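Local atomic coordinates of transcriptional regulator, TetR family (Agrobacterium tumefaciens, PDB entry 3C2B), a protein that probably binds regulatory DNA through an N-terminal helix-turn-helix domain and acts as a TetR-family transcriptional regulator. Residues A[21-25]-A[65-70]; A[153-158]-A[204-210]; A[97-102]-A[190-194]. All coordinates share one frame. Residues are numbered along the deposited sequence.

Contact 1: A[21-25]-A[65-70]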
ATOM      1  N   LEU A  21      27.711   3.115   0.839  1.00 64.44           N
ATOM      2  CA  LEU A  21      26.291   3.070   0.605  1.00 63.64           C
ATOM      3  C   LEU A  21      25.706   1.679   0.890  1.00 63.52           C
ATOM      4  O   LEU A  21      24.567   1.579   1.375  1.00 63.51           O
ATOM      5  CB  LEU A  21      25.978   3.569  -0.814  1.00 63.76           C
ATOM      6  CG  LEU A  21      26.156   5.085  -1.022  1.00 63.53           C
ATOM      7  CD1 LEU A  21      26.083   5.472  -2.489  1.00 63.58           C
ATOM      8  CD2 LEU A  21      25.190   5.941  -0.164  1.00 64.22           C
ATOM      9  N   ASP A  22      26.473   0.621   0.607  1.00 62.98           N
ATOM     10  CA  ASP A  22      26.102  -0.739   1.018  1.00 63.51           C
ATOM     11  C   ASP A  22      25.960  -0.908   2.537  1.00 63.67           C
ATOM     12  O   ASP A  22      25.082  -1.630   3.003  1.00 63.82           O
ATOM     13  CB  ASP A  22      27.076  -1.782   0.468  1.00 63.52           C
ATOM     14  CG  ASP A  22      26.699  -2.272  -0.930  1.00 64.79           C
ATOM     15  OD1 ASP A  22      25.529  -2.137  -1.372  1.00 63.16           O
ATOM     16  OD2 ASP A  22      27.610  -2.818  -1.596  1.00 68.38           O
ATOM     17  N   GLN A  23      26.819  -0.249   3.305  1.00 64.16           N
ATOM     18  CA  GLN A  23      26.688  -0.256   4.762  1.00 64.40           C
ATOM     19  C   GLN A  23      25.435   0.481   5.224  1.00 64.17           C
ATOM     20  O   GLN A  23      24.772   0.070   6.194  1.00 63.75           O
ATOM     21  CB  GLN A  23      27.924   0.349   5.432  1.00 64.65           C
ATOM     22  CG  GLN A  23      29.146  -0.578   5.489  1.00 66.22           C
ATOM     23  CD  GLN A  23      28.788  -2.027   5.800  1.00 68.38           C
ATOM     24  OE1 GLN A  23      29.214  -2.937   5.090  1.00 68.87           O
ATOM     25  NE2 GLN A  23      27.997  -2.245   6.857  1.00 68.82           N
ATOM     26  N   ALA A  24      25.116   1.566   4.516  1.00 63.87           N
ATOM     27  CA  ALA A  24      23.989   2.426   4.869  1.00 63.33           C
ATOM     28  C   ALA A  24      22.651   1.735   4.566  1.00 63.43           C
ATOM     29  O   ALA A  24      21.715   1.795   5.377  1.00 63.59           O
ATOM     30  CB  ALA A  24      24.102   3.786   4.178  1.00 62.95           C
ATOM     31  N   LEU A  25      22.584   1.076   3.408  1.00 62.65           N
ATOM     32  CA  LEU A  25      21.474   0.184   3.045  1.00 62.15           C
ATOM     33  C   LEU A  25      21.289  -0.930   4.086  1.00 61.87           C
ATOM     34  O   LEU A  25      20.167  -1.175   4.525  1.00 60.91           O
ATOM     35  CB  LEU A  25      21.691  -0.416   1.645  1.00 61.86           C
ATOM     36  CG  LEU A  25      21.187   0.360   0.413  1.00 63.01           C
ATOM     37  CD1 LEU A  25      21.268   1.885   0.570  1.00 62.61           C
ATOM     38  CD2 LEU A  25      21.855  -0.105  -0.889  1.00 61.08           C
ATOM     39  N   ALA A  65      21.255   9.516  -2.311  1.00 82.22           N
ATOM     40  CA  ALA A  65      22.289   8.737  -2.992  1.00 81.88           C
ATOM     41  C   ALA A  65      22.084   7.256  -2.716  1.00 81.69           C
ATOM     42  O   ALA A  65      22.331   6.435  -3.580  1.00 82.11           O
ATOM     43  CB  ALA A  65      23.701   9.193  -2.590  1.00 81.79           C
HETATM   44  N   MSE A  66      21.627   6.936  -1.509  1.00 80.99           N
HETATM   45  CA  MSE A  66      21.200   5.587  -1.137  1.00 80.97           C
HETATM   46  C   MSE A  66      20.043   5.073  -2.043  1.00 81.12           C
HETATM   47  O   MSE A  66      20.068   3.940  -2.546  1.00 81.28           O
HETATM   48  CB  MSE A  66      20.744   5.574   0.336  1.00 80.53           C
HETATM   49  CG  MSE A  66      21.838   5.834   1.398  1.00 78.03           C
HETATM   50 SE   MSE A  66      21.118   5.856   3.251  0.60 80.74          SE
HETATM   51  CE  MSE A  66      20.365   4.051   3.337  1.00 74.95           C
ATOM     52  N   ILE A  67      19.031   5.914  -2.227  1.00 81.40           N
ATOM     53  CA  ILE A  67      17.912   5.613  -3.137  1.00 81.45           C
ATOM     54  C   ILE A  67      18.386   5.457  -4.605  1.00 81.81           C
ATOM     55  O   ILE A  67      17.989   4.498  -5.273  1.00 82.04           O
ATOM     56  CB  ILE A  67      16.772   6.666  -3.033  1.00 81.35           C
ATOM     57  CG1 ILE A  67      16.113   6.596  -1.647  1.00 81.82           C
ATOM     58  CG2 ILE A  67      15.731   6.484  -4.162  1.00 79.48           C
ATOM     59  CD1 ILE A  67      15.012   7.633  -1.376  1.00 81.42           C
ATOM     60  N   THR A  68      19.228   6.375  -5.102  1.00 81.62           N
ATOM     61  CA  THR A  68      19.673   6.293  -6.504  1.00 81.26           C
ATOM     62  C   THR A  68      20.795   5.268  -6.730  1.00 80.94           C
ATOM     63  O   THR A  68      20.966   4.791  -7.853  1.00 81.91           O
ATOM     64  CB  THR A  68      20.040   7.664  -7.105  1.00 81.45           C
ATOM     65  OG1 THR A  68      21.254   8.144  -6.520  1.00 81.84           O
ATOM     66  CG2 THR A  68      18.917   8.669  -6.870  1.00 81.67           C
ATOM     67  N   PHE A  69      21.556   4.948  -5.682  1.00 79.81           N
ATOM     68  CA  PHE A  69      22.542   3.847  -5.708  1.00 78.94           C
ATOM     69  C   PHE A  69      21.805   2.515  -5.834  1.00 78.06           C
ATOM     70  O   PHE A  69      22.201   1.665  -6.624  1.00 77.45           O
ATOM     71  CB  PHE A  69      23.404   3.869  -4.421  1.00 79.01           C
ATOM     72  CG  PHE A  69      24.276   2.641  -4.212  1.00 79.40           C
ATOM     73  CD1 PHE A  69      25.424   2.429  -4.984  1.00 78.11           C
ATOM     74  CD2 PHE A  69      23.974   1.714  -3.207  1.00 78.46           C
ATOM     75  CE1 PHE A  69      26.240   1.296  -4.777  1.00 78.06           C
ATOM     76  CE2 PHE A  69      24.797   0.580  -2.993  1.00 77.81           C
ATOM     77  CZ  PHE A  69      25.928   0.376  -3.774  1.00 77.30           C
ATOM     78  N   GLN A  70      20.726   2.341  -5.063  1.00 77.00           N
ATOM     79  CA  GLN A  70      19.975   1.098  -5.128  1.00 76.44           C
ATOM     80  C   GLN A  70      19.248   0.942  -6.468  1.00 75.70           C
ATOM     81  O   GLN A  70      19.380  -0.091  -7.135  1.00 75.29           O
ATOM     82  CB  GLN A  70      19.014   0.972  -3.957  1.00 76.13           C
ATOM     83  CG  GLN A  70      18.116  -0.258  -4.026  1.00 78.03           C
ATOM     84  CD  GLN A  70      18.843  -1.586  -3.763  1.00 78.71           C
ATOM     85  OE1 GLN A  70      20.051  -1.628  -3.518  1.00 78.79           O
ATOM     86  NE2 GLN A  70      18.084  -2.679  -3.807  1.00 80.31           N
TER
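Apolar helix-to-helix packing joins residues 21-25, on helix 15-31, to residues 65-70, on helix 59-71, in the N-terminal domain. The short axes cross at 102° with a closest approach of 10.0 Å, so the helices meet over a small patch, and 411 Å² is buried without a hydrogen bond between them. Large side chains span the gap. Leu21 points toward the other helix: its CD2 is 3.7 Å from CG of Met66, a selenomethionine here, and its CB sits over the face of the Phe69 ring, 3.9 Å from the centroid, a CH-pi contact. This is a worked example of how the TetR-type DNA-binding domain is built: helix 15-31 and helix 59-71, which leads on toward the C-terminal domain, pack together beside the predicted helix-turn-helix motif. Leu25 CD1 touches Met66 CE at 3.6 Å, while Leu25 CD2 lies at the edge of the Phe69 ring, 3.6 Å from Phe69 CD2. The selenium of Met66 comes within 3.7 Å of Ala24 CB. Ala24 also packs on Leu41 of helix 38-45, within the predicted motif, and on the other helix Ile67 turns away to meet Leu130 and Leu131 of helix 127-134.

Contact 2: A[153-158]-A[204-210]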
ATOM      1  N   SER A 153      -2.105  -7.704 -30.314  1.00 61.10           N
ATOM      2  CA  SER A 153      -2.255  -9.044 -30.791  1.00 61.50           C
ATOM      3  C   SER A 153      -3.698  -9.449 -30.775  1.00 61.62           C
ATOM      4  O   SER A 153      -4.020 -10.588 -31.079  1.00 62.32           O
ATOM      5  CB  SER A 153      -1.400 -10.002 -29.972  1.00 62.02           C
ATOM      6  OG  SER A 153      -0.020  -9.696 -30.125  1.00 62.00           O
ATOM      7  N   GLY A 154      -4.570  -8.499 -30.437  1.00 61.43           N
ATOM      8  CA  GLY A 154      -6.004  -8.711 -30.418  1.00 60.68           C
ATOM      9  C   GLY A 154      -6.522  -9.406 -29.174  1.00 60.65           C
ATOM     10  O   GLY A 154      -7.704  -9.808 -29.136  1.00 59.58           O
ATOM     11  N   TYR A 155      -5.668  -9.562 -28.155  1.00 59.92           N
ATOM     12  CA  TYR A 155      -6.058 -10.339 -26.944  1.00 60.25           C
ATOM     13  C   TYR A 155      -6.613  -9.511 -25.770  1.00 58.70           C
ATOM     14  O   TYR A 155      -7.267 -10.058 -24.900  1.00 59.66           O
ATOM     15  CB  TYR A 155      -4.899 -11.215 -26.444  1.00 61.14           C
ATOM     16  CG  TYR A 155      -4.393 -12.223 -27.450  1.00 63.29           C
ATOM     17  CD1 TYR A 155      -5.249 -13.192 -28.015  1.00 63.46           C
ATOM     18  CD2 TYR A 155      -3.042 -12.221 -27.832  1.00 63.71           C
ATOM     19  CE1 TYR A 155      -4.769 -14.113 -28.938  1.00 64.84           C
ATOM     20  CE2 TYR A 155      -2.561 -13.144 -28.743  1.00 64.11           C
ATOM     21  CZ  TYR A 155      -3.421 -14.077 -29.299  1.00 64.26           C
ATOM     22  OH  TYR A 155      -2.901 -14.972 -30.200  1.00 63.99           O
ATOM     23  N   LEU A 156      -6.349  -8.208 -25.767  1.00 57.94           N
ATOM     24  CA  LEU A 156      -6.800  -7.286 -24.705  1.00 57.72           C
ATOM     25  C   LEU A 156      -7.533  -6.094 -25.286  1.00 58.26           C
ATOM     26  O   LEU A 156      -7.117  -5.530 -26.297  1.00 57.05           O
ATOM     27  CB  LEU A 156      -5.616  -6.740 -23.895  1.00 56.09           C
ATOM     28  CG  LEU A 156      -4.740  -7.741 -23.169  1.00 53.33           C
ATOM     29  CD1 LEU A 156      -3.641  -6.943 -22.483  1.00 50.42           C
ATOM     30  CD2 LEU A 156      -5.599  -8.529 -22.166  1.00 50.31           C
ATOM     31  N   ARG A 157      -8.606  -5.705 -24.617  1.00 58.86           N
ATOM     32  CA  ARG A 157      -9.362  -4.550 -25.014  1.00 61.19           C
ATOM     33  C   ARG A 157      -9.494  -3.642 -23.795  1.00 59.87           C
ATOM     34  O   ARG A 157      -9.786  -4.117 -22.705  1.00 60.91           O
ATOM     35  CB  ARG A 157     -10.738  -5.002 -25.561  1.00 61.04           C
ATOM     36  CG  ARG A 157     -11.861  -4.016 -25.371  1.00 63.56           C
ATOM     37  CD  ARG A 157     -13.286  -4.586 -25.673  1.00 66.30           C
ATOM     38  NE  ARG A 157     -13.726  -5.751 -24.871  1.00 75.35           N
ATOM     39  CZ  ARG A 157     -13.768  -5.836 -23.530  1.00 78.50           C
ATOM     40  NH1 ARG A 157     -13.346  -4.841 -22.739  1.00 78.87           N
ATOM     41  NH2 ARG A 157     -14.220  -6.958 -22.969  1.00 79.12           N
ATOM     42  N   PHE A 158      -9.260  -2.344 -23.969  1.00 58.73           N
ATOM     43  CA  PHE A 158      -9.468  -1.371 -22.881  1.00 57.88           C
ATOM     44  C   PHE A 158      -9.583   0.033 -23.462  1.00 58.15           C
ATOM     45  O   PHE A 158      -9.007   0.319 -24.504  1.00 57.16           O
ATOM     46  CB  PHE A 158      -8.336  -1.412 -21.817  1.00 56.63           C
ATOM     47  CG  PHE A 158      -6.942  -1.544 -22.410  1.00 53.81           C
ATOM     48  CD1 PHE A 158      -6.325  -2.775 -22.459  1.00 51.16           C
ATOM     49  CD2 PHE A 158      -6.301  -0.456 -22.977  1.00 51.18           C
ATOM     50  CE1 PHE A 158      -5.075  -2.926 -23.044  1.00 52.94           C
ATOM     51  CE2 PHE A 158      -5.050  -0.584 -23.560  1.00 51.11           C
ATOM     52  CZ  PHE A 158      -4.428  -1.825 -23.598  1.00 54.46           C
ATOM     53  N   LEU A 204     -11.373  -9.160 -17.048  1.00 45.93           N
ATOM     54  CA  LEU A 204     -11.705  -7.740 -17.193  1.00 45.93           C
ATOM     55  C   LEU A 204     -11.424  -7.223 -18.596  1.00 46.03           C
ATOM     56  O   LEU A 204     -12.241  -6.566 -19.192  1.00 46.83           O
ATOM     57  CB  LEU A 204     -10.892  -6.942 -16.175  1.00 44.97           C
ATOM     58  CG  LEU A 204     -11.478  -6.311 -14.913  1.00 47.66           C
ATOM     59  CD1 LEU A 204     -12.818  -6.856 -14.477  1.00 46.47           C
ATOM     60  CD2 LEU A 204     -10.503  -6.271 -13.773  1.00 45.67           C
ATOM     61  N   TYR A 205     -10.249  -7.528 -19.123  1.00 46.81           N
ATOM     62  CA  TYR A 205      -9.764  -6.929 -20.358  1.00 47.54           C
ATOM     63  C   TYR A 205      -9.491  -7.942 -21.464  1.00 48.31           C
ATOM     64  O   TYR A 205      -9.001  -7.558 -22.509  1.00 48.98           O
ATOM     65  CB  TYR A 205      -8.473  -6.138 -20.105  1.00 46.20           C
ATOM     66  CG  TYR A 205      -8.652  -5.079 -19.060  1.00 45.76           C
ATOM     67  CD1 TYR A 205      -9.308  -3.893 -19.351  1.00 46.36           C
ATOM     68  CD2 TYR A 205      -8.224  -5.287 -17.755  1.00 42.24           C
ATOM     69  CE1 TYR A 205      -9.510  -2.900 -18.353  1.00 43.61           C
ATOM     70  CE2 TYR A 205      -8.442  -4.334 -16.772  1.00 41.14           C
ATOM     71  CZ  TYR A 205      -9.069  -3.143 -17.068  1.00 42.27           C
ATOM     72  OH  TYR A 205      -9.231  -2.182 -16.088  1.00 44.08           O
ATOM     73  N   GLY A 206      -9.797  -9.215 -21.243  1.00 48.42           N
ATOM     74  CA  GLY A 206      -9.550 -10.198 -22.275  1.00 49.77           C
ATOM     75  C   GLY A 206     -10.635 -10.161 -23.343  1.00 50.35           C
ATOM     76  O   GLY A 206     -11.807 -10.092 -23.033  1.00 49.87           O
ATOM     77  N   THR A 207     -10.223 -10.222 -24.606  1.00 51.45           N
ATOM     78  CA  THR A 207     -11.160 -10.292 -25.715  1.00 51.76           C
ATOM     79  C   THR A 207     -11.566 -11.750 -25.916  1.00 52.21           C
ATOM     80  O   THR A 207     -10.906 -12.670 -25.439  1.00 52.47           O
ATOM     81  CB  THR A 207     -10.506  -9.818 -27.030  1.00 51.68           C
ATOM     82  OG1 THR A 207      -9.476 -10.743 -27.380  1.00 52.77           O
ATOM     83  CG2 THR A 207      -9.898  -8.434 -26.895  1.00 52.25           C
ATOM     84  N   GLU A 208     -12.657 -11.953 -26.642  1.00 52.36           N
ATOM     85  CA  GLU A 208     -13.088 -13.273 -27.064  1.00 52.87           C
ATOM     86  C   GLU A 208     -11.962 -14.145 -27.678  1.00 52.15           C
ATOM     87  O   GLU A 208     -11.899 -15.347 -27.418  1.00 52.52           O
ATOM     88  CB  GLU A 208     -14.265 -13.088 -28.009  1.00 53.39           C
ATOM     89  CG  GLU A 208     -14.749 -14.333 -28.694  1.00 57.75           C
ATOM     90  CD  GLU A 208     -16.262 -14.376 -28.806  1.00 62.71           C
ATOM     91  OE1 GLU A 208     -16.916 -13.286 -28.706  1.00 64.36           O
ATOM     92  OE2 GLU A 208     -16.785 -15.508 -28.972  1.00 61.43           O
ATOM     93  N   LYS A 209     -11.073 -13.538 -28.462  1.00 51.46           N
ATOM     94  CA  LYS A 209      -9.893 -14.223 -29.037  1.00 50.99           C
ATOM     95  C   LYS A 209      -8.979 -14.845 -27.968  1.00 50.92           C
ATOM     96  O   LYS A 209      -8.588 -16.010 -28.108  1.00 50.73           O
ATOM     97  CB  LYS A 209      -9.068 -13.252 -29.899  1.00 51.32           C
ATOM     98  CG  LYS A 209      -8.007 -13.901 -30.805  1.00 51.20           C
ATOM     99  CD  LYS A 209      -7.187 -12.850 -31.556  1.00 50.56           C
ATOM    100  CE  LYS A 209      -6.195 -13.489 -32.520  1.00 52.76           C
ATOM    101  NZ  LYS A 209      -4.968 -12.642 -32.743  1.00 53.61           N
ATOM    102  N   VAL A 210      -8.625 -14.082 -26.922  1.00 50.03           N
ATOM    103  CA  VAL A 210      -7.723 -14.601 -25.895  1.00 48.65           C
ATOM    104  C   VAL A 210      -8.332 -15.801 -25.162  1.00 48.37           C
ATOM    105  O   VAL A 210      -7.644 -16.772 -24.911  1.00 47.60           O
ATOM    106  CB  VAL A 210      -7.213 -13.509 -24.925  1.00 49.34           C
ATOM    107  CG1 VAL A 210      -8.248 -13.198 -23.829  1.00 48.23           C
ATOM    108  CG2 VAL A 210      -5.890 -13.936 -24.288  1.00 49.12           C
TER
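The loop 153-158 lies along segment 204-210, where helix 190-205 ends and helix 208-214 begins, and side chains from each fill gaps beside the other. Leu156 and Gly206 form a single beta bridge, flanked by hydrogen bonds from Arg157 N to Tyr205 O (2.8 Å) and from Thr207 N to Tyr155 O (3.0 Å). Gly154, with positive phi, closes helix 137-152 in a Schellman motif, and its O receives Thr207 OG1 at 2.7 Å; Thr207 is itself the N-cap of helix 208-214. The Tyr155 side chain fills the hollow between Val210 and the extended Lys209, with Tyr155 CB 3.6 Å from Val210 CB. Lys209 reaches past the ring, making an off-centre cation-pi contact, and its NZ bonds to Ser153 O at 2.8 Å. At the other end Phe158 CB lies 3.6 Å from Tyr205 CD1. A CB on Gly206 would point away from 153-158 and clash with Val210 CG1 of its own segment, so glycine suits this tight turn. Around this joint in the TetR-type C-terminal domain, Tyr155 packs on Leu89 of helix 86-104, Phe158 on Ile147 of helix 137-152, and Tyr205 on Ala164 of helix 161-173.

Contact 3: A[97-102]-A[190-194]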
ATOM      1  N   ALA A  97       3.580 -10.651 -12.690  1.00 38.67           N
ATOM      2  CA  ALA A  97       2.910 -10.464 -11.383  1.00 37.77           C
ATOM      3  C   ALA A  97       3.777 -10.971 -10.228  1.00 37.43           C
ATOM      4  O   ALA A  97       3.901 -10.306  -9.202  1.00 37.83           O
ATOM      5  CB  ALA A  97       1.547 -11.135 -11.400  1.00 38.45           C
ATOM      6  N   HIS A  98       4.392 -12.141 -10.418  1.00 35.93           N
ATOM      7  CA  HIS A  98       5.249 -12.768  -9.420  1.00 36.00           C
ATOM      8  C   HIS A  98       6.531 -11.933  -9.197  1.00 36.86           C
ATOM      9  O   HIS A  98       6.929 -11.693  -8.048  1.00 37.55           O
ATOM     10  CB  HIS A  98       5.568 -14.209  -9.925  1.00 34.12           C
ATOM     11  CG  HIS A  98       6.144 -15.140  -8.894  1.00 31.89           C
ATOM     12  ND1 HIS A  98       6.099 -16.519  -9.043  1.00 33.56           N
ATOM     13  CD2 HIS A  98       6.825 -14.913  -7.737  1.00 30.74           C
ATOM     14  CE1 HIS A  98       6.722 -17.094  -8.023  1.00 28.63           C
ATOM     15  NE2 HIS A  98       7.151 -16.143  -7.210  1.00 32.36           N
ATOM     16  N   ASP A  99       7.178 -11.506 -10.299  1.00 37.08           N
ATOM     17  CA  ASP A  99       8.278 -10.528 -10.237  1.00 37.67           C
ATOM     18  C   ASP A  99       7.886  -9.236  -9.462  1.00 37.29           C
ATOM     19  O   ASP A  99       8.641  -8.757  -8.643  1.00 38.29           O
ATOM     20  CB  ASP A  99       8.712 -10.127 -11.645  1.00 37.07           C
ATOM     21  CG  ASP A  99       9.403 -11.238 -12.395  1.00 39.96           C
ATOM     22  OD1 ASP A  99       9.772 -12.274 -11.796  1.00 41.02           O
ATOM     23  OD2 ASP A  99       9.609 -11.060 -13.618  1.00 41.24           O
ATOM     24  N   LEU A 100       6.729  -8.675  -9.735  1.00 38.01           N
ATOM     25  CA  LEU A 100       6.243  -7.484  -8.977  1.00 38.97           C
ATOM     26  C   LEU A 100       6.197  -7.731  -7.444  1.00 39.97           C
ATOM     27  O   LEU A 100       6.772  -6.969  -6.653  1.00 40.06           O
ATOM     28  CB  LEU A 100       4.875  -7.005  -9.491  1.00 37.81           C
ATOM     29  CG  LEU A 100       4.248  -5.799  -8.705  1.00 38.84           C
ATOM     30  CD1 LEU A 100       5.215  -4.583  -8.619  1.00 37.60           C
ATOM     31  CD2 LEU A 100       2.907  -5.341  -9.357  1.00 38.20           C
ATOM     32  N   LEU A 101       5.539  -8.819  -7.056  1.00 40.11           N
ATOM     33  CA  LEU A 101       5.394  -9.179  -5.659  1.00 40.53           C
ATOM     34  C   LEU A 101       6.772  -9.323  -4.989  1.00 40.76           C
ATOM     35  O   LEU A 101       7.027  -8.794  -3.904  1.00 40.38           O
ATOM     36  CB  LEU A 101       4.584 -10.469  -5.576  1.00 38.71           C
ATOM     37  CG  LEU A 101       3.101 -10.224  -5.861  1.00 40.28           C
ATOM     38  CD1 LEU A 101       2.397 -11.559  -6.225  1.00 38.91           C
ATOM     39  CD2 LEU A 101       2.364  -9.389  -4.721  1.00 39.92           C
ATOM     40  N   ASP A 102       7.645 -10.037  -5.690  1.00 40.57           N
ATOM     41  CA  ASP A 102       8.991 -10.283  -5.267  1.00 41.71           C
ATOM     42  C   ASP A 102       9.781  -8.987  -5.145  1.00 40.82           C
ATOM     43  O   ASP A 102      10.499  -8.806  -4.201  1.00 41.25           O
ATOM     44  CB  ASP A 102       9.611 -11.201  -6.302  1.00 42.62           C
ATOM     45  CG  ASP A 102      10.543 -12.144  -5.718  1.00 47.28           C
ATOM     46  OD1 ASP A 102      10.100 -13.025  -4.948  1.00 56.77           O
ATOM     47  OD2 ASP A 102      11.716 -12.014  -6.038  1.00 46.42           O
ATOM     48  N   PHE A 190       3.351 -16.463  -3.757  1.00 50.98           N
ATOM     49  CA  PHE A 190       3.364 -15.499  -4.851  1.00 48.32           C
ATOM     50  C   PHE A 190       2.921 -16.107  -6.160  1.00 46.73           C
ATOM     51  O   PHE A 190       2.278 -15.456  -6.968  1.00 46.78           O
ATOM     52  CB  PHE A 190       4.707 -14.781  -4.976  1.00 47.82           C
ATOM     53  CG  PHE A 190       4.994 -13.813  -3.838  1.00 49.20           C
ATOM     54  CD1 PHE A 190       3.985 -13.436  -2.944  1.00 47.70           C
ATOM     55  CD2 PHE A 190       6.260 -13.263  -3.674  1.00 48.40           C
ATOM     56  CE1 PHE A 190       4.214 -12.508  -1.895  1.00 49.14           C
ATOM     57  CE2 PHE A 190       6.501 -12.331  -2.614  1.00 49.77           C
ATOM     58  CZ  PHE A 190       5.454 -11.963  -1.732  1.00 49.10           C
ATOM     59  N   SER A 191       3.301 -17.361  -6.368  1.00 45.38           N
ATOM     60  CA  SER A 191       2.928 -18.090  -7.549  1.00 44.87           C
ATOM     61  C   SER A 191       1.420 -18.181  -7.716  1.00 43.91           C
ATOM     62  O   SER A 191       0.896 -17.947  -8.806  1.00 44.25           O
ATOM     63  CB  SER A 191       3.458 -19.515  -7.431  1.00 44.48           C
ATOM     64  OG  SER A 191       3.871 -19.904  -8.693  1.00 45.84           O
ATOM     65  N   ALA A 192       0.729 -18.590  -6.654  1.00 43.50           N
ATOM     66  CA  ALA A 192      -0.731 -18.722  -6.685  1.00 43.06           C
ATOM     67  C   ALA A 192      -1.376 -17.350  -6.833  1.00 42.78           C
ATOM     68  O   ALA A 192      -2.346 -17.188  -7.563  1.00 44.25           O
ATOM     69  CB  ALA A 192      -1.249 -19.414  -5.416  1.00 43.06           C
ATOM     70  N   ARG A 193      -0.829 -16.349  -6.160  1.00 41.90           N
ATOM     71  CA  ARG A 193      -1.361 -15.002  -6.263  1.00 42.21           C
ATOM     72  C   ARG A 193      -1.268 -14.452  -7.677  1.00 42.31           C
ATOM     73  O   ARG A 193      -2.209 -13.834  -8.173  1.00 42.30           O
ATOM     74  CB  ARG A 193      -0.677 -14.062  -5.246  1.00 42.03           C
ATOM     75  CG  ARG A 193      -1.105 -12.581  -5.381  1.00 43.85           C
ATOM     76  CD  ARG A 193      -2.671 -12.450  -5.461  1.00 43.41           C
ATOM     77  NE  ARG A 193      -3.273 -13.084  -4.285  1.00 43.94           N
ATOM     78  CZ  ARG A 193      -4.537 -13.499  -4.187  1.00 45.87           C
ATOM     79  NH1 ARG A 193      -4.956 -14.059  -3.057  1.00 42.10           N
ATOM     80  NH2 ARG A 193      -5.385 -13.371  -5.210  1.00 47.36           N
ATOM     81  N   ALA A 194      -0.119 -14.668  -8.335  1.00 43.03           N
ATOM     82  CA  ALA A 194       0.053 -14.229  -9.729  1.00 43.22           C
ATOM     83  C   ALA A 194      -0.923 -14.855 -10.748  1.00 43.30           C
ATOM     84  O   ALA A 194      -1.447 -14.140 -11.615  1.00 42.65           O
ATOM     85  CB  ALA A 194       1.509 -14.450 -10.190  1.00 42.77           C
TER
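The axes of segments 97-102 and 190-194 approach to 8.8 Å and their directions differ by 130°, so the helices cross obliquely, 50° away from antiparallel. They are closest at Ala97 and Ala194, whose CA atoms are 5.0 Å apart and whose CB atoms touch at 3.5 Å: small residues permit the close approach. From there the gap widens and larger groups fill it. Phe190 lays its ring against Leu101, with Leu101 CB 3.8 Å from the centroid and nearly on the ring normal, a CH-pi contact. His98 borders the same ring, its CD2 3.5 Å from Phe190 CB, and its imidazole face covers the backbone at Ser191 N, 3.8 Å from His98 CE1. The aliphatic part of Arg193 packs on Leu101, CG to CD1 at 3.7 Å, before its guanidinium leads away to a salt bridge with Glu163 of the second subunit. Within the TetR-type helical C-terminal domain, helix 161-173 backs the pair through Ile172, which touches Ala97 and Leu101, while Leu176 of helix 176-181 meets both Leu101 and Phe190.

In the fold
The three contacts illustrate how one all-helical chain uses different chemistry in different places. Contacts 1 and 3 both pack helix on helix without a hydrogen bond across, and each puts a leucine CB over a phenylalanine ring; but contact 1 belongs to the DNA-binding domain and contact 3 to the C-terminal domain, about 26 Å away between centres. Contact 2, about 41 Å from contact 1 between centres, joins a loop to the link between two helices by a beta bridge, four hydrogen bonds, two from side chains, and a cation-pi contact. Contacts 2 and 3 share helix 190-205 and reach the second subunit, through Leu204 packing on that subunit's Leu204 and Arg193 salt-bridged to its Glu163. All three are partly buried.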